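PDB 4BJI: transcription factor tau subunit sfc1 from Schizosaccharomyces pombe, which sits in the tauA part of TFIIIC, which binds boxA promoter DNA of tRNA genes for RNA polymerase III recruitment, and is represented here by its DNA-binding domain. Local coordinates for residues R9-I13 and K72-P76; K29-P33 and L75-S79; A43-L47 and L59-L63; L110-L114 and M182-F187; T125-D129 and Y140-V146. Residue numbers count along the deposited sequence, not the author numbering.

Contact 1 of 5, residues R9-I13 and K72-P76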
# COMPACT_ATOMS: atom_id res chain seq x y z
N ARG A 9 -0.01 24.26 -0.97
CA ARG A 9 0.79 23.29 -0.23
C ARG A 9 -0.06 22.55 0.79
O ARG A 9 -0.84 23.16 1.51
CB ARG A 9 1.93 23.98 0.50
CG ARG A 9 2.97 24.58 -0.41
CD ARG A 9 4.05 25.28 0.39
NE ARG A 9 5.08 25.85 -0.48
CZ ARG A 9 4.98 27.04 -1.08
NH1 ARG A 9 3.90 27.79 -0.91
NH2 ARG A 9 5.97 27.47 -1.85
N VAL A 10 0.11 21.24 0.89
CA VAL A 10 -0.61 20.51 1.92
C VAL A 10 0.26 20.28 3.17
O VAL A 10 -0.26 19.87 4.22
CB VAL A 10 -1.18 19.17 1.39
CG1 VAL A 10 -2.02 19.40 0.12
CG2 VAL A 10 -0.06 18.16 1.13
N TRP A 11 1.58 20.52 3.07
CA TRP A 11 2.48 20.37 4.21
C TRP A 11 2.55 18.91 4.71
O TRP A 11 2.59 18.62 5.90
CB TRP A 11 2.09 21.34 5.33
CG TRP A 11 2.17 22.76 4.85
CD1 TRP A 11 1.13 23.63 4.69
CD2 TRP A 11 3.34 23.45 4.41
NE1 TRP A 11 1.59 24.83 4.20
CE2 TRP A 11 2.95 24.74 4.02
CE3 TRP A 11 4.69 23.10 4.32
CZ2 TRP A 11 3.85 25.68 3.55
CZ3 TRP A 11 5.59 24.04 3.86
CH2 TRP A 11 5.17 25.31 3.48
N ILE A 12 2.57 17.98 3.76
CA ILE A 12 2.85 16.58 4.06
C ILE A 12 4.35 16.41 4.30
O ILE A 12 5.18 17.00 3.59
CB ILE A 12 2.36 15.68 2.91
CG1 ILE A 12 2.49 14.19 3.27
CG2 ILE A 12 3.13 15.99 1.62
CD1 ILE A 12 1.49 13.73 4.26
N ILE A 13 4.68 15.69 5.35
CA ILE A 13 6.06 15.29 5.63
C ILE A 13 6.34 13.97 4.96
O ILE A 13 5.55 13.03 5.14
CB ILE A 13 6.30 15.16 7.14
CG1 ILE A 13 6.00 16.49 7.84
CG2 ILE A 13 7.73 14.69 7.43
CD1 ILE A 13 5.83 16.36 9.32
N LYS A 72 -6.32 14.96 0.52
CA LYS A 72 -4.92 15.34 0.52
C LYS A 72 -4.56 16.45 1.51
O LYS A 72 -3.41 16.55 1.95
CB LYS A 72 -4.43 15.71 -0.89
CG LYS A 72 -4.97 17.00 -1.42
CD LYS A 72 -4.25 17.38 -2.71
CE LYS A 72 -4.86 18.61 -3.29
NZ LYS A 72 -4.07 19.07 -4.46
N PHE A 73 -5.55 17.26 1.87
CA PHE A 73 -5.35 18.31 2.85
C PHE A 73 -5.50 17.82 4.29
O PHE A 73 -4.96 18.41 5.22
CB PHE A 73 -6.37 19.44 2.59
CG PHE A 73 -6.20 20.14 1.26
CD1 PHE A 73 -5.29 21.15 1.11
CD2 PHE A 73 -6.96 19.75 0.18
CE1 PHE A 73 -5.12 21.79 -0.13
CE2 PHE A 73 -6.81 20.37 -1.05
CZ PHE A 73 -5.89 21.39 -1.20
N ALA A 74 -6.27 16.75 4.47
CA ALA A 74 -6.55 16.18 5.80
C ALA A 74 -5.41 15.24 6.27
O ALA A 74 -5.06 15.22 7.45
CB ALA A 74 -7.88 15.43 5.77
N LEU A 75 -4.86 14.47 5.33
CA LEU A 75 -3.86 13.44 5.69
C LEU A 75 -2.68 14.01 6.48
O LEU A 75 -2.22 13.38 7.42
CB LEU A 75 -3.40 12.66 4.46
CG LEU A 75 -4.40 11.58 4.01
CD1 LEU A 75 -4.19 11.13 2.60
CD2 LEU A 75 -4.39 10.39 4.98
N PRO A 76 -2.18 15.22 6.12
CA PRO A 76 -1.01 15.75 6.82
C PRO A 76 -1.24 16.08 8.29
O PRO A 76 -0.30 16.33 9.05
CB PRO A 76 -0.68 17.02 6.01
CG PRO A 76 -1.13 16.72 4.66
CD PRO A 76 -2.44 16.01 4.90
O HOH W 1 -3.11 20.41 4.37
O HOH W 2 2.10 17.31 8.39
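Two parts of a helix-turn-helix domain, consistent with a winged-helix topology, meet here: the loop that leads into strand 14-15, and helix 71-74 with the turn that follows it. The contact is mainly apolar. V10 points its CB at the helix and lies between K72, F73 and P76. Its CG1 sits 3.8 Å from F73 CD1 and makes an off-centre CH-pi contact, 4.2 Å from the ring centroid, while its CG2 is 4.0 Å from P76 CG. A beta-branched valine suits this place, since two short methyls can serve two neighbours at once. I12 reaches P76 as well, so the P76 ring offers CG to both V10 CG2 and I12 CD1, each at 4.0 Å. The indole of W11 leads away to meet H27 and rest on K29 and L30.

The polar part is carried by water, for no direct hydrogen bond joins the segments. W11 has a left-handed backbone (phi 64°, psi 40°), and the carbonyls of V10 and W11 both accept from waters that bridge to the carbonyls of F73 and P76. Water 1 donates to V10 O and F73 O, each at 2.9 Å. Water 2 donates to W11 O at 2.9 Å and to P76 O at 2.7 Å. V10 O, which accepts from water 1, also comes closest to the proline, 3.3 Å from P76 CG.

Contact 2 of 5, residues K29-P33 and L75-S79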
# COMPACT_ATOMS: atom_id res chain seq x y z
N LYS A 29 4.13 24.30 10.06
CA LYS A 29 3.45 25.32 9.25
C LYS A 29 1.93 25.15 9.16
O LYS A 29 1.23 26.09 8.80
CB LYS A 29 4.08 25.41 7.85
CG LYS A 29 5.40 26.18 7.84
CD LYS A 29 6.03 26.30 6.46
CE LYS A 29 7.34 27.10 6.52
NZ LYS A 29 8.05 27.19 5.21
N LEU A 30 1.42 23.96 9.49
CA LEU A 30 -0.02 23.75 9.50
C LEU A 30 -0.73 24.50 10.64
O LEU A 30 -0.30 24.45 11.80
CB LEU A 30 -0.34 22.26 9.60
CG LEU A 30 -0.19 21.51 8.30
CD1 LEU A 30 -0.30 20.02 8.61
CD2 LEU A 30 -1.25 21.87 7.30
N GLY A 31 -1.81 25.20 10.30
CA GLY A 31 -2.66 25.83 11.29
C GLY A 31 -3.93 25.03 11.48
O GLY A 31 -4.02 23.89 11.03
N GLU A 32 -4.93 25.60 12.14
CA GLU A 32 -6.19 24.90 12.33
C GLU A 32 -6.97 24.81 11.02
O GLU A 32 -7.08 25.78 10.29
CB GLU A 32 -7.02 25.58 13.41
CG GLU A 32 -6.31 25.61 14.76
CD GLU A 32 -5.88 24.23 15.23
OE1 GLU A 32 -6.70 23.29 15.14
OE2 GLU A 32 -4.72 24.09 15.68
N PRO A 33 -7.50 23.63 10.71
CA PRO A 33 -8.22 23.41 9.45
C PRO A 33 -9.64 23.91 9.54
O PRO A 33 -10.19 24.06 10.63
CB PRO A 33 -8.22 21.88 9.32
CG PRO A 33 -8.25 21.40 10.75
CD PRO A 33 -7.50 22.43 11.56
N LEU A 75 -4.86 14.47 5.33
CA LEU A 75 -3.86 13.44 5.69
C LEU A 75 -2.68 14.01 6.48
O LEU A 75 -2.22 13.38 7.42
CB LEU A 75 -3.40 12.66 4.46
CG LEU A 75 -4.40 11.58 4.01
CD1 LEU A 75 -4.19 11.13 2.60
CD2 LEU A 75 -4.39 10.39 4.98
N PRO A 76 -2.18 15.22 6.12
CA PRO A 76 -1.01 15.75 6.82
C PRO A 76 -1.24 16.08 8.29
O PRO A 76 -0.30 16.33 9.05
CB PRO A 76 -0.68 17.02 6.01
CG PRO A 76 -1.13 16.72 4.66
CD PRO A 76 -2.44 16.01 4.90
N TYR A 77 -2.51 16.10 8.70
CA TYR A 77 -2.82 16.31 10.10
C TYR A 77 -2.66 15.08 10.97
O TYR A 77 -2.62 15.18 12.20
CB TYR A 77 -4.25 16.86 10.27
CG TYR A 77 -4.37 18.33 9.91
CD1 TYR A 77 -4.63 18.73 8.61
CD2 TYR A 77 -4.17 19.30 10.87
CE1 TYR A 77 -4.71 20.09 8.28
CE2 TYR A 77 -4.24 20.65 10.55
CZ TYR A 77 -4.51 21.02 9.26
OH TYR A 77 -4.60 22.37 8.97
N LEU A 78 -2.55 13.90 10.33
CA LEU A 78 -2.53 12.63 11.04
C LEU A 78 -1.40 11.69 10.65
O LEU A 78 -1.18 10.71 11.35
CB LEU A 78 -3.83 11.87 10.80
CG LEU A 78 -5.11 12.56 11.24
CD1 LEU A 78 -6.28 11.73 10.80
CD2 LEU A 78 -5.12 12.79 12.74
N SER A 79 -0.75 11.94 9.53
CA SER A 79 0.12 10.94 8.92
C SER A 79 1.26 11.57 8.14
O SER A 79 1.18 12.76 7.80
CB SER A 79 -0.70 10.02 7.99
OG SER A 79 -1.18 10.72 6.85
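The phenol ring of Y77 lies between L30 and P33, with one of these residues over each face. L30 CD1 stands almost on the ring normal, 4.3 Å from the Y77 centroid and 5° off the normal, a well-centred CH-pi contact. P33 CG takes the opposite face, and P33 CB lies 3.8 Å from Y77 CZ. Two aliphatic residues suit a flat aromatic: L30 offers a methyl and P33 the flat side of its ring. The same methyl, L30 CD1, also touches P76, 4.0 Å from CB and 3.7 Å from O.

At the rim of the ring the contact turns polar. Y77 OH donates a short hydrogen bond of 2.6 Å to G31 O, which lies near the ring plane. G31 acts through its carbonyl, with no side chain involved.

The segment 75-79 is held in its own turn by L75 O, which accepts from L78 N at 3.0 Å and from S79 OG at 2.9 Å. The contact ties the loop before helix 35-50 to the link between helix 71-74 and strand 79-82. I41 of helix 35-50 also touches Y77, and E32 forms a salt bridge with R26. Tyrosine thus serves in two ways, its ring gripped by hydrocarbon and its hydroxyl proton given to the carbonyl of G31, so one residue supplies both packing and a directional anchor.

Contact 3 of 5, residues A43-L47 and L59-L63; sequences ALKPL and LLNHL
Residues 43-47 are helical, part of helix 35-50, with a kink where P46 N carries no hydrogen and cannot bond to the turn before. Residues 59-63 run from helix 56-60 into a type I turn, L60 to L63, with H62 N bonded to L59 O (2.8 Å) and L63 N to L60 O (3.1 Å). The segments pair A43 with L63 (CA-CA 7.4 Å) and L47 with L59 (7.9 Å), so they run in opposite directions.

All four leucines in contact are m,t rotamers. L47 is the main bump: its CD1 enters the hollow between L59 CD2 (3.9 Å), H62 CB (4.1 Å) and L63 CD2 (3.8 Å). L63 answers by pushing CD2 against A43 CB (3.8 Å), where a small methyl lets it approach. L44 CD2 fits beside L59 CD2 (3.9 Å) and L63 CD1 (4.0 Å). H62 turns its ND1 to A58 O. This leucine-rich packing of the first two helices is typical of the helix-turn-helix core of a winged-helix-like domain.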
# COMPACT_ATOMS: atom_id res chain seq x y z
N ALA A 43 -13.15 11.46 10.14
CA ALA A 43 -13.41 10.19 9.47
C ALA A 43 -12.14 9.35 9.35
O ALA A 43 -12.19 8.11 9.37
CB ALA A 43 -14.00 10.45 8.11
N LEU A 44 -10.99 10.00 9.18
CA LEU A 44 -9.72 9.30 9.06
C LEU A 44 -9.22 8.70 10.36
O LEU A 44 -8.56 7.65 10.36
CB LEU A 44 -8.63 10.23 8.54
CG LEU A 44 -8.73 10.60 7.07
CD1 LEU A 44 -7.75 11.72 6.76
CD2 LEU A 44 -8.45 9.38 6.21
N LYS A 45 -9.53 9.33 11.49
CA LYS A 45 -8.96 8.87 12.74
C LYS A 45 -9.22 7.38 13.03
O LYS A 45 -8.28 6.65 13.32
CB LYS A 45 -9.44 9.77 13.91
CG LYS A 45 -8.70 11.14 13.97
CD LYS A 45 -9.29 12.02 15.04
CE LYS A 45 -8.49 13.33 15.19
NZ LYS A 45 -9.17 14.26 16.16
N PRO A 46 -10.49 6.92 12.95
CA PRO A 46 -10.72 5.49 13.22
C PRO A 46 -10.10 4.60 12.17
O PRO A 46 -9.73 3.46 12.48
CB PRO A 46 -12.24 5.35 13.19
CG PRO A 46 -12.76 6.61 12.64
CD PRO A 46 -11.74 7.68 12.92
N LEU A 47 -9.98 5.07 10.93
CA LEU A 47 -9.34 4.25 9.90
C LEU A 47 -7.86 4.03 10.24
O LEU A 47 -7.34 2.93 10.04
CB LEU A 47 -9.51 4.86 8.50
CG LEU A 47 -10.96 4.91 7.99
CD1 LEU A 47 -11.14 5.70 6.70
CD2 LEU A 47 -11.52 3.52 7.78
N LEU A 59 -7.83 4.31 1.22
CA LEU A 59 -8.62 5.22 2.05
C LEU A 59 -9.85 5.76 1.33
O LEU A 59 -10.95 5.80 1.90
CB LEU A 59 -7.76 6.39 2.54
CG LEU A 59 -6.83 6.04 3.68
CD1 LEU A 59 -5.81 7.13 3.88
CD2 LEU A 59 -7.64 5.78 4.96
N LEU A 60 -9.65 6.19 0.09
CA LEU A 60 -10.78 6.78 -0.64
C LEU A 60 -11.91 5.77 -0.68
O LEU A 60 -13.10 6.15 -0.59
CB LEU A 60 -10.38 7.15 -2.05
CG LEU A 60 -9.49 8.38 -2.24
CD1 LEU A 60 -8.98 8.40 -3.65
CD2 LEU A 60 -10.27 9.64 -1.90
N ASN A 61 -11.59 4.49 -0.86
CA ASN A 61 -12.63 3.46 -0.99
C ASN A 61 -13.32 3.14 0.33
O ASN A 61 -14.32 2.42 0.36
CB ASN A 61 -12.05 2.22 -1.67
CG ASN A 61 -11.66 2.51 -3.11
OD1 ASN A 61 -12.18 3.44 -3.74
ND2 ASN A 61 -10.77 1.73 -3.65
N HIS A 62 -12.82 3.71 1.42
CA HIS A 62 -13.46 3.59 2.72
C HIS A 62 -14.07 4.90 3.19
O HIS A 62 -14.51 5.00 4.34
CB HIS A 62 -12.45 3.18 3.77
CG HIS A 62 -12.04 1.75 3.68
ND1 HIS A 62 -11.17 1.27 2.72
CD2 HIS A 62 -12.38 0.69 4.45
CE1 HIS A 62 -11.01 -0.03 2.90
NE2 HIS A 62 -11.73 -0.40 3.94
N LEU A 63 -14.02 5.93 2.36
CA LEU A 63 -14.51 7.26 2.72
C LEU A 63 -15.68 7.73 1.87
O LEU A 63 -15.83 7.37 0.71
CB LEU A 63 -13.36 8.29 2.63
CG LEU A 63 -12.23 8.22 3.66
CD1 LEU A 63 -11.02 9.01 3.20
CD2 LEU A 63 -12.71 8.71 4.99

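Contact 4 of 5, residues L110-L114 and M182-F187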
# COMPACT_ATOMS: atom_id res chain seq x y z
N LEU A 110 3.15 -2.72 -3.05
CA LEU A 110 3.83 -3.12 -4.28
C LEU A 110 3.32 -2.24 -5.41
O LEU A 110 2.10 -2.17 -5.64
CB LEU A 110 3.61 -4.59 -4.59
CG LEU A 110 4.24 -5.58 -3.61
CD1 LEU A 110 3.22 -6.05 -2.66
CD2 LEU A 110 4.79 -6.73 -4.39
N PHE A 111 4.24 -1.54 -6.08
CA PHE A 111 3.93 -0.62 -7.16
C PHE A 111 4.25 -1.31 -8.48
O PHE A 111 5.28 -2.02 -8.60
CB PHE A 111 4.77 0.67 -7.07
CG PHE A 111 4.75 1.52 -8.32
CD1 PHE A 111 3.64 2.27 -8.65
CD2 PHE A 111 5.85 1.56 -9.15
CE1 PHE A 111 3.63 3.06 -9.80
CE2 PHE A 111 5.85 2.33 -10.30
CZ PHE A 111 4.74 3.08 -10.62
N PHE A 112 3.40 -1.09 -9.47
CA PHE A 112 3.59 -1.68 -10.77
C PHE A 112 3.61 -0.60 -11.83
O PHE A 112 2.72 0.25 -11.87
CB PHE A 112 2.49 -2.70 -11.05
CG PHE A 112 2.50 -3.82 -10.08
CD1 PHE A 112 1.81 -3.73 -8.89
CD2 PHE A 112 3.28 -4.93 -10.32
CE1 PHE A 112 1.89 -4.74 -7.96
CE2 PHE A 112 3.37 -5.95 -9.38
CZ PHE A 112 2.66 -5.85 -8.23
N LYS A 113 4.65 -0.63 -12.65
CA LYS A 113 4.80 0.37 -13.68
C LYS A 113 4.24 -0.18 -14.97
O LYS A 113 4.97 -0.69 -15.81
CB LYS A 113 6.27 0.74 -13.87
CG LYS A 113 6.45 1.85 -14.90
CD LYS A 113 7.91 2.23 -15.08
CE LYS A 113 8.08 3.27 -16.17
NZ LYS A 113 9.50 3.69 -16.33
N LEU A 114 2.92 -0.09 -15.11
CA LEU A 114 2.26 -0.60 -16.29
C LEU A 114 1.34 0.47 -16.86
O LEU A 114 1.02 1.45 -16.19
CB LEU A 114 1.46 -1.86 -15.98
CG LEU A 114 2.22 -3.12 -15.52
CD1 LEU A 114 1.24 -4.23 -15.20
CD2 LEU A 114 3.23 -3.60 -16.56
N MSE A 182 1.89 -11.09 -9.68
CA MSE A 182 0.96 -9.96 -9.76
C MSE A 182 1.12 -9.21 -11.08
O MSE A 182 0.13 -8.84 -11.73
CB MSE A 182 1.18 -9.02 -8.56
CG MSE A 182 0.80 -9.70 -7.23
SE MSE A 182 1.21 -8.64 -5.69
CE MSE A 182 -0.12 -7.29 -5.95
N ARG A 183 2.37 -8.95 -11.48
CA ARG A 183 2.62 -8.19 -12.71
C ARG A 183 2.04 -8.94 -13.91
O ARG A 183 1.36 -8.36 -14.75
CB ARG A 183 4.11 -7.98 -12.90
CG ARG A 183 4.42 -7.10 -14.11
CD ARG A 183 5.91 -7.05 -14.32
NE ARG A 183 6.37 -8.40 -14.64
CZ ARG A 183 7.53 -8.93 -14.26
NH1 ARG A 183 8.39 -8.22 -13.54
NH2 ARG A 183 7.82 -10.17 -14.61
N GLU A 184 2.29 -10.23 -13.97
CA GLU A 184 1.78 -11.04 -15.08
C GLU A 184 0.26 -10.99 -15.13
O GLU A 184 -0.34 -10.79 -16.20
CB GLU A 184 2.21 -12.49 -14.95
CG GLU A 184 1.84 -13.32 -16.18
CD GLU A 184 2.65 -12.92 -17.41
OE1 GLU A 184 3.86 -12.58 -17.26
OE2 GLU A 184 2.06 -12.85 -18.50
N LYS A 185 -0.39 -11.13 -13.98
CA LYS A 185 -1.86 -11.08 -13.97
C LYS A 185 -2.33 -9.69 -14.41
O LYS A 185 -3.26 -9.56 -15.23
CB LYS A 185 -2.41 -11.49 -12.61
CG LYS A 185 -2.22 -12.95 -12.28
CD LYS A 185 -3.19 -13.44 -11.23
CE LYS A 185 -2.99 -14.92 -10.92
NZ LYS A 185 -4.07 -15.43 -10.12
N LEU A 186 -1.70 -8.63 -13.90
CA LEU A 186 -2.08 -7.29 -14.34
C LEU A 186 -1.94 -7.08 -15.86
O LEU A 186 -2.79 -6.41 -16.48
CB LEU A 186 -1.26 -6.25 -13.59
CG LEU A 186 -1.65 -6.06 -12.14
CD1 LEU A 186 -0.61 -5.19 -11.46
CD2 LEU A 186 -3.02 -5.42 -12.03
N PHE A 187 -0.88 -7.61 -16.45
CA PHE A 187 -0.66 -7.44 -17.91
C PHE A 187 -1.95 -7.80 -18.62
O PHE A 187 -2.38 -7.15 -19.60
CB PHE A 187 0.37 -8.42 -18.47
CG PHE A 187 1.81 -8.09 -18.18
CD1 PHE A 187 2.27 -6.79 -18.12
CD2 PHE A 187 2.71 -9.13 -18.01
CE1 PHE A 187 3.63 -6.53 -17.87
CE2 PHE A 187 4.06 -8.88 -17.75
CZ PHE A 187 4.51 -7.58 -17.69
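A hydrophobic core between the two-stranded antiparallel sheet 109-111/139-141 and a long helix contains this contact: strand 109-111 and its extension pack on helix 172-189. L110, F112 and L114 all point their CB atoms at the helix, the every-other-residue pattern of an extended chain, while F111 takes no part and meets R88 in a cation-pi pair. On the helix M182 and L186, one turn apart, point back.

F112 is the central residue. Its ring carries L186 CD1 over one face, 4.0 Å from the centroid in a CH-pi contact, and its CZ lies 3.5 Å from M182 CB. M182 is a selenomethionine; its selenium, where methionine has sulfur, stands at the ring edge, 5.3 Å from the F112 centroid, in a Met-aromatic contact, and 4.3 Å from L110 CD2. The long unbranched chain gives this reach.

Beyond the strand L114 closes the end. Its CD1 is 3.6 Å from L186 CB, and its CD2 meets F187 CE1 at a close 3.2 Å, near the plane of that ring. R183 adds only the base of its side chain, CB 4.1 Å from F112 CD2, before its end leads away.

No hydrogen bond crosses the interface; segment 110-114 instead bonds to the neighbouring strand and the residue before it, L110 with Y140 and F112 with R138. Y140 and F128 also touch M182 and L186, an arrangement typical of a helix packed across one face of a small antiparallel sheet.

Contact 5 of 5, residues T125-D129 and Y140-V146; sequences THVFD and YQVCDIV
Residues 125-129 form an irregular loop. Segment 140-146 leaves strand 139-141 through a 3-10 turn at 142-144, closed by D144 N to Q141 O (2.9 Å) and I145 N to V142 O (3.0 Å). Its end then pairs V127 with D144, F128 with I145 and D129 with V146 (CA-CA 4.9, 4.6 and 5.2 Å). F128 N donates to D144 O (3.0 Å, 164°) and F128 O accepts from V146 N (2.9 Å, 143°) in a single parallel beta bridge, and F128 has a further backbone hydrogen bond with D147. V127 N turns to T125 OG1 (3.0 Å), an ST turn through the threonine hydroxyl. The bridge fastens the loop just beyond the 3-10 segment that follows strand 139-141, bringing F128 (chi1 t) edge-on to the face of Y140 (chi1 m), centroids 5.2 Å apart and planes at 86°.

Water 3 donates to H126 O (2.7 Å) and D144 OD2 (2.6 Å) and accepts from Q141 N (2.9 Å); D144 OD2 is salt-bridged to R51. Water 4 donates to V127 O (2.9 Å) and hydrogen-bonds Y140 OH (2.8 Å). H126 takes chi1 p; its ND1 is hydrogen-bonded by N61 ND2. Q141 OE1 accepts from R51 and T55 N, its NE2 serving V53 O and Y107 O. D129 OD2 bonds to T132 and OD1 to K131 N. V127 CG1 meets V146 CG2 at 3.6 Å.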
# COMPACT_ATOMS: atom_id res chain seq x y z
N THR A 125 -10.88 -0.20 -7.51
CA THR A 125 -10.64 -0.95 -6.29
C THR A 125 -9.13 -0.98 -5.91
O THR A 125 -8.19 -1.02 -6.73
CB THR A 125 -11.18 -2.39 -6.39
OG1 THR A 125 -11.07 -3.02 -5.12
CG2 THR A 125 -10.40 -3.23 -7.41
N HIS A 126 -8.93 -1.00 -4.60
CA HIS A 126 -7.61 -1.20 -4.00
C HIS A 126 -7.30 -2.70 -3.80
O HIS A 126 -6.20 -3.07 -3.43
CB HIS A 126 -7.57 -0.49 -2.66
CG HIS A 126 -8.63 -0.97 -1.71
ND1 HIS A 126 -9.98 -0.75 -1.94
CD2 HIS A 126 -8.55 -1.67 -0.56
CE1 HIS A 126 -10.68 -1.32 -0.96
NE2 HIS A 126 -9.83 -1.86 -0.10
N VAL A 127 -8.29 -3.56 -4.05
CA VAL A 127 -8.15 -5.00 -3.82
C VAL A 127 -7.53 -5.65 -5.04
O VAL A 127 -7.89 -5.33 -6.18
CB VAL A 127 -9.55 -5.60 -3.55
CG1 VAL A 127 -9.52 -7.10 -3.43
CG2 VAL A 127 -10.15 -5.01 -2.30
N PHE A 128 -6.63 -6.61 -4.80
CA PHE A 128 -6.05 -7.42 -5.85
C PHE A 128 -6.67 -8.80 -5.78
O PHE A 128 -6.33 -9.58 -4.87
CB PHE A 128 -4.52 -7.53 -5.72
CG PHE A 128 -3.86 -8.11 -6.95
CD1 PHE A 128 -3.86 -9.47 -7.21
CD2 PHE A 128 -3.25 -7.25 -7.87
CE1 PHE A 128 -3.30 -9.94 -8.35
CE2 PHE A 128 -2.67 -7.75 -9.00
CZ PHE A 128 -2.69 -9.10 -9.22
N ASP A 129 -7.58 -9.10 -6.71
CA ASP A 129 -8.27 -10.41 -6.72
C ASP A 129 -7.81 -11.33 -7.84
O ASP A 129 -8.19 -12.51 -7.89
CB ASP A 129 -9.80 -10.27 -6.69
CG ASP A 129 -10.36 -9.68 -7.96
OD1 ASP A 129 -9.59 -9.38 -8.90
OD2 ASP A 129 -11.62 -9.46 -7.96
N TYR A 140 -0.63 -1.70 -4.66
CA TYR A 140 -1.44 -2.62 -3.87
C TYR A 140 -0.75 -2.91 -2.56
O TYR A 140 0.43 -3.26 -2.54
CB TYR A 140 -1.68 -3.93 -4.62
CG TYR A 140 -2.53 -3.75 -5.85
CD1 TYR A 140 -1.96 -3.46 -7.07
CD2 TYR A 140 -3.89 -3.86 -5.77
CE1 TYR A 140 -2.73 -3.28 -8.19
CE2 TYR A 140 -4.67 -3.69 -6.90
CZ TYR A 140 -4.09 -3.41 -8.09
OH TYR A 140 -4.91 -3.24 -9.22
N GLN A 141 -1.51 -2.86 -1.48
CA GLN A 141 -1.00 -3.28 -0.19
C GLN A 141 -1.25 -4.76 0.06
O GLN A 141 -2.28 -5.30 -0.37
CB GLN A 141 -1.60 -2.47 0.93
CG GLN A 141 -1.05 -1.04 0.96
CD GLN A 141 -1.62 -0.28 2.13
OE1 GLN A 141 -2.67 0.36 1.99
NE2 GLN A 141 -0.99 -0.36 3.27
N VAL A 142 -0.33 -5.42 0.75
CA VAL A 142 -0.43 -6.86 0.96
C VAL A 142 -1.77 -7.31 1.56
O VAL A 142 -2.35 -8.30 1.11
CB VAL A 142 0.74 -7.33 1.82
CG1 VAL A 142 0.51 -8.76 2.37
CG2 VAL A 142 2.05 -7.21 1.02
N CYS A 143 -2.24 -6.61 2.56
CA CYS A 143 -3.48 -6.96 3.23
C CYS A 143 -4.70 -6.91 2.32
O CYS A 143 -5.76 -7.46 2.68
CB CYS A 143 -3.69 -6.08 4.46
SG CYS A 143 -3.71 -4.29 4.12
N ASP A 144 -4.56 -6.23 1.18
CA ASP A 144 -5.65 -6.09 0.22
C ASP A 144 -5.51 -7.09 -0.94
O ASP A 144 -6.32 -7.03 -1.88
CB ASP A 144 -5.71 -4.67 -0.32
CG ASP A 144 -5.92 -3.63 0.77
OD1 ASP A 144 -6.61 -3.95 1.76
OD2 ASP A 144 -5.41 -2.51 0.59
N ILE A 145 -4.56 -8.02 -0.85
CA ILE A 145 -4.40 -9.06 -1.86
C ILE A 145 -5.25 -10.25 -1.44
O ILE A 145 -4.92 -10.99 -0.48
CB ILE A 145 -2.93 -9.47 -2.02
CG1 ILE A 145 -2.09 -8.29 -2.44
CG2 ILE A 145 -2.86 -10.63 -3.04
CD1 ILE A 145 -0.64 -8.62 -2.45
N VAL A 146 -6.37 -10.45 -2.12
CA VAL A 146 -7.27 -11.55 -1.77
C VAL A 146 -7.13 -12.73 -2.73
O VAL A 146 -7.64 -13.85 -2.47
CB VAL A 146 -8.76 -11.12 -1.72
CG1 VAL A 146 -8.95 -10.01 -0.67
CG2 VAL A 146 -9.29 -10.70 -3.09
O HOH W 3 -4.31 -2.03 -1.76
O HOH W 4 -7.48 -4.38 -8.93

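Contacts 1, 2 and 3 belong to the winged-helix-like part of the chain. Contacts 1 and 2 share L75 and P76, with centres 6 Å apart, and W11 packs on K29 and L30 between them. Contact 3 joins both through L75 CD2, 3.7 Å from L59 CD1. Contacts 4 and 5, centres 12 Å apart, meet through L110 N and Y140 O (2.8 Å) and through M182 and L186 on F128. The two groups are linked by contacts 3 and 5, whose centres are 16 Å apart: N61 ND2 lies 3.1 Å from H126 ND1, probably a hydrogen bond. Contacts 2 and 4 are farthest apart, at about 33 Å between centres.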